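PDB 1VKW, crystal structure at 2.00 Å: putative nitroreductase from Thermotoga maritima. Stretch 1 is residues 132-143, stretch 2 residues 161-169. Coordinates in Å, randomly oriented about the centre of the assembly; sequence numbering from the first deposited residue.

Stretch 1, residues 132-143: SFLENDLEELPP
Stretch 2 161-169: RQPWKIKYT

What fixes the register? Strand 165-168 is extended (phi -106 to -137°, psi 126 to 136°) and meets Leu134 (-97/127°) in a single beta bridge with Ile166, CA to CA 4.9 Å. Ile166 N donates to Phe133 O at 2.8 Å, and Glu135 N donates to Ile166 O, also at 2.8 Å; both are nearly straight.

How does Asn136 prolong the pairing? Its backbone is at -79/156°, its CA-to-CB bond points toward stretch 2, and the rotamer (chi1 -48°, m; chi2 71°) sets OD1 and ND2 opposite the backbone N and O of Tyr168. Tyr168 N donates to Asn136 OD1 at 2.9 Å, while Asn136 ND2 donates to Tyr168 O at 2.7 Å, so one side chain serves both backbone groups of Tyr168.

Where does Phe133 go? With chi1 -62° (m) and chi2 -78°, its ring reaches Trp164 (m, chi2 -66°), CE1 to CE3 3.8 Å, the planes oblique at 41°. Gln162 OE1 lies at the ring edge, 3.3 Å from Phe133 CZ.

What surrounds Tyr168? Chi1 169° (t) and chi2 67° carry its ring to Leu141 (m, p) and Pro142 (C-gamma endo): Leu141 CD1 is 4.0 Å from Tyr168 CD2, and Pro142 CD is 3.5 Å from Tyr168 CE2.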

ATOM      1  N   SER A 132      -9.738  16.179   8.963  1.00 27.81           N
ATOM      2  CA  SER A 132      -9.469  16.975   7.764  1.00 27.83           C
ATOM      3  C   SER A 132      -9.680  16.152   6.486  1.00 27.38           C
ATOM      4  O   SER A 132      -9.850  16.705   5.397  1.00 29.71           O
ATOM      5  CB  SER A 132      -8.056  17.570   7.809  1.00 29.03           C
ATOM      6  OG  SER A 132      -7.063  16.612   7.495  1.00 28.32           O
ATOM      7  N   PHE A 133      -9.682  14.836   6.628  1.00 26.53           N
ATOM      8  CA  PHE A 133      -9.899  13.919   5.514  1.00 27.65           C
ATOM      9  C   PHE A 133     -11.355  13.491   5.346  1.00 29.79           C
ATOM     10  O   PHE A 133     -11.810  13.183   4.234  1.00 31.42           O
ATOM     11  CB  PHE A 133      -9.045  12.678   5.716  1.00 28.18           C
ATOM     12  CG  PHE A 133      -7.577  12.959   5.738  1.00 26.28           C
ATOM     13  CD1 PHE A 133      -6.895  13.179   4.559  1.00 29.49           C
ATOM     14  CD2 PHE A 133      -6.875  12.987   6.932  1.00 25.48           C
ATOM     15  CE1 PHE A 133      -5.541  13.427   4.566  1.00 30.75           C
ATOM     16  CE2 PHE A 133      -5.512  13.233   6.942  1.00 24.38           C
ATOM     17  CZ  PHE A 133      -4.849  13.449   5.759  1.00 27.63           C
ATOM     18  N   LEU A 134     -12.084  13.509   6.453  1.00 31.09           N
ATOM     19  CA  LEU A 134     -13.360  12.835   6.574  1.00 34.04           C
ATOM     20  C   LEU A 134     -14.498  13.810   6.322  1.00 34.32           C
ATOM     21  O   LEU A 134     -14.560  14.869   6.941  1.00 35.18           O
ATOM     22  CB  LEU A 134     -13.447  12.260   7.987  1.00 34.99           C
ATOM     23  CG  LEU A 134     -14.466  11.198   8.377  1.00 40.97           C
ATOM     24  CD1 LEU A 134     -14.469  10.035   7.402  1.00 41.43           C
ATOM     25  CD2 LEU A 134     -14.151  10.734   9.800  1.00 37.29           C
ATOM     26  N   GLU A 135     -15.401  13.465   5.410  1.00 33.67           N
ATOM     27  CA  GLU A 135     -16.582  14.291   5.168  1.00 35.47           C
ATOM     28  C   GLU A 135     -17.573  14.166   6.332  1.00 34.80           C
ATOM     29  O   GLU A 135     -18.251  15.132   6.684  1.00 37.01           O
ATOM     30  CB  GLU A 135     -17.222  13.929   3.828  1.00 34.29           C
ATOM     31  CG  GLU A 135     -16.266  14.145   2.656  1.00 39.53           C
ATOM     32  CD  GLU A 135     -16.890  13.829   1.308  1.00 41.60           C
ATOM     33  OE1 GLU A 135     -18.054  14.221   1.085  1.00 54.42           O
ATOM     34  OE2 GLU A 135     -16.211  13.197   0.466  1.00 52.25           O
ATOM     35  N   ASN A 136     -17.599  12.997   6.961  1.00 33.10           N
ATOM     36  CA  ASN A 136     -18.459  12.724   8.120  1.00 33.54           C
ATOM     37  C   ASN A 136     -17.904  13.288   9.410  1.00 33.38           C
ATOM     38  O   ASN A 136     -16.700  13.468   9.554  1.00 28.72           O
ATOM     39  CB  ASN A 136     -18.596  11.219   8.346  1.00 32.90           C
ATOM     40  CG  ASN A 136     -18.935  10.463   7.090  1.00 34.02           C
ATOM     41  OD1 ASN A 136     -18.103  10.329   6.192  1.00 33.02           O
ATOM     42  ND2 ASN A 136     -20.156   9.942   7.025  1.00 29.95           N
ATOM     43  N   ASP A 137     -18.793  13.522  10.367  1.00 34.54           N
ATOM     44  CA  ASP A 137     -18.379  13.798  11.721  1.00 36.26           C
ATOM     45  C   ASP A 137     -17.847  12.477  12.252  1.00 36.28           C
ATOM     46  O   ASP A 137     -18.441  11.421  12.024  1.00 33.96           O
ATOM     47  CB  ASP A 137     -19.547  14.313  12.560  1.00 37.48           C
ATOM     48  CG  ASP A 137     -19.929  15.755  12.216  1.00 45.72           C
ATOM     49  OD1 ASP A 137     -19.106  16.484  11.608  1.00 53.52           O
ATOM     50  OD2 ASP A 137     -21.035  16.251  12.528  1.00 57.03           O
ATOM     51  N   LEU A 138     -16.710  12.534  12.935  1.00 36.51           N
ATOM     52  CA  LEU A 138     -16.024  11.324  13.388  1.00 38.05           C
ATOM     53  C   LEU A 138     -16.981  10.471  14.238  1.00 39.52           C
ATOM     54  O   LEU A 138     -16.898   9.246  14.244  1.00 38.94           O
ATOM     55  CB  LEU A 138     -14.749  11.720  14.150  1.00 38.91           C
ATOM     56  CG  LEU A 138     -13.641  10.707  14.467  1.00 38.71           C
ATOM     57  CD1 LEU A 138     -13.422   9.693  13.370  1.00 37.28           C
ATOM     58  CD2 LEU A 138     -12.336  11.452  14.768  1.00 39.23           C
ATOM     59  N   GLU A 139     -17.928  11.138  14.896  1.00 41.31           N
ATOM     60  CA  GLU A 139     -18.944  10.489  15.730  1.00 43.56           C
ATOM     61  C   GLU A 139     -20.001   9.698  14.938  1.00 43.35           C
ATOM     62  O   GLU A 139     -20.687   8.847  15.499  1.00 43.91           O
ATOM     63  CB  GLU A 139     -19.652  11.538  16.605  1.00 44.02           C
ATOM     64  CG  GLU A 139     -18.730  12.540  17.301  1.00 46.52           C
ATOM     65  CD  GLU A 139     -18.640  13.876  16.571  1.00 49.61           C
ATOM     66  OE1 GLU A 139     -17.986  13.932  15.509  1.00 48.03           O
ATOM     67  OE2 GLU A 139     -19.226  14.873  17.061  1.00 51.96           O
ATOM     68  N   GLU A 140     -20.153   9.992  13.648  1.00 45.21           N
ATOM     69  CA  GLU A 140     -21.086   9.248  12.788  1.00 46.22           C
ATOM     70  C   GLU A 140     -20.505   7.903  12.314  1.00 46.53           C
ATOM     71  O   GLU A 140     -21.177   7.142  11.593  1.00 48.04           O
ATOM     72  CB  GLU A 140     -21.474  10.103  11.578  1.00 47.64           C
ATOM     73  CG  GLU A 140     -22.229  11.376  11.955  1.00 49.28           C
ATOM     74  CD  GLU A 140     -22.288  12.407  10.838  1.00 48.13           C
ATOM     75  OE1 GLU A 140     -21.760  12.154   9.735  1.00 53.13           O
ATOM     76  OE2 GLU A 140     -22.873  13.490  11.071  1.00 59.30           O
ATOM     77  N   LEU A 141     -19.264   7.611  12.712  1.00 42.56           N
ATOM     78  CA  LEU A 141     -18.585   6.384  12.306  1.00 39.59           C
ATOM     79  C   LEU A 141     -18.653   5.303  13.365  1.00 36.28           C
ATOM     80  O   LEU A 141     -18.257   5.531  14.512  1.00 35.58           O
ATOM     81  CB  LEU A 141     -17.115   6.668  12.015  1.00 38.28           C
ATOM     82  CG  LEU A 141     -16.806   7.092  10.589  1.00 39.88           C
ATOM     83  CD1 LEU A 141     -17.724   8.204  10.107  1.00 41.99           C
ATOM     84  CD2 LEU A 141     -15.338   7.490  10.522  1.00 40.06           C
ATOM     85  N   PRO A 142     -19.102   4.110  12.987  1.00 35.30           N
ATOM     86  CA  PRO A 142     -19.011   2.972  13.896  1.00 34.74           C
ATOM     87  C   PRO A 142     -17.528   2.634  14.099  1.00 33.75           C
ATOM     88  O   PRO A 142     -16.692   3.018  13.263  1.00 33.44           O
ATOM     89  CB  PRO A 142     -19.750   1.842  13.169  1.00 32.99           C
ATOM     90  CG  PRO A 142     -20.141   2.354  11.860  1.00 34.77           C
ATOM     91  CD  PRO A 142     -19.686   3.746  11.689  1.00 33.96           C
ATOM     92  N   PRO A 143     -17.203   1.937  15.184  1.00 34.46           N
ATOM     93  CA  PRO A 143     -15.806   1.649  15.522  1.00 34.30           C
ATOM     94  C   PRO A 143     -14.997   0.966  14.410  1.00 33.73           C
ATOM     95  O   PRO A 143     -13.815   1.264  14.257  1.00 31.44           O
ATOM     96  CB  PRO A 143     -15.919   0.757  16.764  1.00 35.41           C
ATOM     97  CG  PRO A 143     -17.233   1.103  17.354  1.00 37.96           C
ATOM     98  CD  PRO A 143     -18.132   1.391  16.187  1.00 35.32           C
ATOM     99  N   ARG A 161       1.556  14.596   0.415  1.00 28.48           N
ATOM    100  CA  ARG A 161       0.477  15.554   0.239  1.00 29.35           C
ATOM    101  C   ARG A 161      -0.864  15.017   0.698  1.00 25.12           C
ATOM    102  O   ARG A 161      -1.779  15.806   0.877  1.00 24.21           O
ATOM    103  CB  ARG A 161       0.407  16.071  -1.178  1.00 29.99           C
ATOM    104  CG  ARG A 161       0.039  15.068  -2.217  1.00 31.23           C
ATOM    105  CD  ARG A 161       0.392  15.568  -3.605  1.00 33.10           C
ATOM    106  NE  ARG A 161       0.551  14.480  -4.558  1.00 40.12           N
ATOM    107  CZ  ARG A 161       1.044  14.622  -5.778  1.00 25.34           C
ATOM    108  NH1 ARG A 161       1.408  15.813  -6.226  1.00 27.74           N
ATOM    109  NH2 ARG A 161       1.152  13.564  -6.560  1.00 35.94           N
ATOM    110  N   GLN A 162      -0.973  13.695   0.875  1.00 23.82           N
ATOM    111  CA  GLN A 162      -2.131  13.058   1.530  1.00 25.21           C
ATOM    112  C   GLN A 162      -3.420  13.478   0.838  1.00 27.40           C
ATOM    113  O   GLN A 162      -4.314  14.038   1.473  1.00 27.92           O
ATOM    114  CB  GLN A 162      -2.185  13.440   3.015  1.00 26.67           C
ATOM    115  CG  GLN A 162      -0.962  13.061   3.822  1.00 24.26           C
ATOM    116  CD  GLN A 162      -0.783  13.916   5.076  1.00 24.51           C
ATOM    117  OE1 GLN A 162      -1.584  13.838   6.018  1.00 27.81           O
ATOM    118  NE2 GLN A 162       0.286  14.695   5.108  1.00 24.44           N
ATOM    119  N   PRO A 163      -3.507  13.219  -0.469  1.00 28.88           N
ATOM    120  CA  PRO A 163      -4.524  13.841  -1.320  1.00 29.21           C
ATOM    121  C   PRO A 163      -5.896  13.130  -1.305  1.00 28.73           C
ATOM    122  O   PRO A 163      -6.463  12.880  -2.366  1.00 31.77           O
ATOM    123  CB  PRO A 163      -3.880  13.752  -2.713  1.00 28.87           C
ATOM    124  CG  PRO A 163      -3.082  12.471  -2.671  1.00 29.01           C
ATOM    125  CD  PRO A 163      -2.626  12.309  -1.242  1.00 27.78           C
ATOM    126  N   TRP A 164      -6.434  12.845  -0.124  1.00 29.29           N
ATOM    127  CA  TRP A 164      -7.649  12.020  -0.018  1.00 30.19           C
ATOM    128  C   TRP A 164      -8.813  12.737   0.624  1.00 28.47           C
ATOM    129  O   TRP A 164      -8.660  13.468   1.608  1.00 30.52           O
ATOM    130  CB  TRP A 164      -7.367  10.754   0.781  1.00 31.15           C
ATOM    131  CG  TRP A 164      -6.092  10.090   0.426  1.00 30.86           C
ATOM    132  CD1 TRP A 164      -5.781   9.494  -0.753  1.00 30.71           C
ATOM    133  CD2 TRP A 164      -4.950   9.932   1.272  1.00 28.57           C
ATOM    134  NE1 TRP A 164      -4.508   8.981  -0.699  1.00 32.18           N
ATOM    135  CE2 TRP A 164      -3.979   9.227   0.537  1.00 27.13           C
ATOM    136  CE3 TRP A 164      -4.651  10.310   2.581  1.00 27.44           C
ATOM    137  CZ2 TRP A 164      -2.727   8.895   1.066  1.00 30.55           C
ATOM    138  CZ3 TRP A 164      -3.399   9.972   3.109  1.00 31.28           C
ATOM    139  CH2 TRP A 164      -2.465   9.274   2.349  1.00 31.19           C
ATOM    140  N   LYS A 165      -9.992  12.516   0.067  1.00 28.64           N
ATOM    141  CA  LYS A 165     -11.223  12.924   0.716  1.00 29.93           C
ATOM    142  C   LYS A 165     -12.022  11.648   0.905  1.00 30.55           C
ATOM    143  O   LYS A 165     -12.234  10.912  -0.066  1.00 31.55           O
ATOM    144  CB  LYS A 165     -11.967  13.936  -0.158  1.00 28.30           C
ATOM    145  CG  LYS A 165     -13.053  14.747   0.528  1.00 31.70           C
ATOM    146  CD  LYS A 165     -13.535  15.913  -0.393  1.00 32.92           C
ATOM    147  CE  LYS A 165     -14.674  16.741   0.208  1.00 37.62           C
ATOM    148  NZ  LYS A 165     -15.258  17.746  -0.763  1.00 38.37           N
ATOM    149  N   ILE A 166     -12.449  11.384   2.142  1.00 28.87           N
ATOM    150  CA  ILE A 166     -13.067  10.108   2.513  1.00 29.22           C
ATOM    151  C   ILE A 166     -14.477  10.334   3.030  1.00 29.21           C
ATOM    152  O   ILE A 166     -14.723  11.249   3.835  1.00 25.92           O
ATOM    153  CB  ILE A 166     -12.230   9.389   3.611  1.00 28.09           C
ATOM    154  CG1 ILE A 166     -10.761   9.252   3.186  1.00 31.32           C
ATOM    155  CG2 ILE A 166     -12.844   8.023   3.992  1.00 30.86           C
ATOM    156  CD1 ILE A 166      -9.856   8.694   4.312  1.00 32.11           C
ATOM    157  N   LYS A 167     -15.398   9.485   2.578  1.00 28.89           N
ATOM    158  CA  LYS A 167     -16.790   9.584   2.973  1.00 29.68           C
ATOM    159  C   LYS A 167     -17.335   8.206   3.267  1.00 29.04           C
ATOM    160  O   LYS A 167     -17.165   7.281   2.476  1.00 30.89           O
ATOM    161  CB  LYS A 167     -17.631  10.260   1.868  1.00 28.39           C
ATOM    162  CG  LYS A 167     -19.089  10.456   2.239  1.00 35.02           C
ATOM    163  CD  LYS A 167     -19.865  11.193   1.150  1.00 37.40           C
ATOM    164  CE  LYS A 167     -19.885  10.434  -0.174  1.00 43.49           C
ATOM    165  NZ  LYS A 167     -20.676  11.195  -1.192  1.00 50.81           N
ATOM    166  N   TYR A 168     -17.985   8.083   4.416  1.00 29.44           N
ATOM    167  CA  TYR A 168     -18.629   6.858   4.834  1.00 31.00           C
ATOM    168  C   TYR A 168     -20.137   7.054   4.671  1.00 31.87           C
ATOM    169  O   TYR A 168     -20.692   8.039   5.183  1.00 31.26           O
ATOM    170  CB  TYR A 168     -18.279   6.576   6.299  1.00 31.20           C
ATOM    171  CG  TYR A 168     -19.100   5.481   6.924  1.00 35.54           C
ATOM    172  CD1 TYR A 168     -18.983   4.168   6.494  1.00 36.48           C
ATOM    173  CD2 TYR A 168     -19.991   5.762   7.959  1.00 37.81           C
ATOM    174  CE1 TYR A 168     -19.744   3.158   7.075  1.00 39.50           C
ATOM    175  CE2 TYR A 168     -20.749   4.778   8.532  1.00 37.77           C
ATOM    176  CZ  TYR A 168     -20.623   3.478   8.092  1.00 36.84           C
ATOM    177  OH  TYR A 168     -21.374   2.503   8.686  1.00 43.09           O
ATOM    178  N   THR A 169     -20.800   6.129   3.981  1.00 32.76           N
ATOM    179  CA  THR A 169     -22.244   6.256   3.727  1.00 35.78           C
ATOM    180  C   THR A 169     -23.141   5.236   4.423  1.00 38.34           C
ATOM    181  O   THR A 169     -24.347   5.227   4.197  1.00 38.43           O
ATOM    182  CB  THR A 169     -22.507   6.148   2.230  1.00 36.58           C
ATOM    183  OG1 THR A 169     -22.005   4.889   1.748  1.00 43.72           O
ATOM    184  CG2 THR A 169     -21.745   7.206   1.479  1.00 39.52           C
TER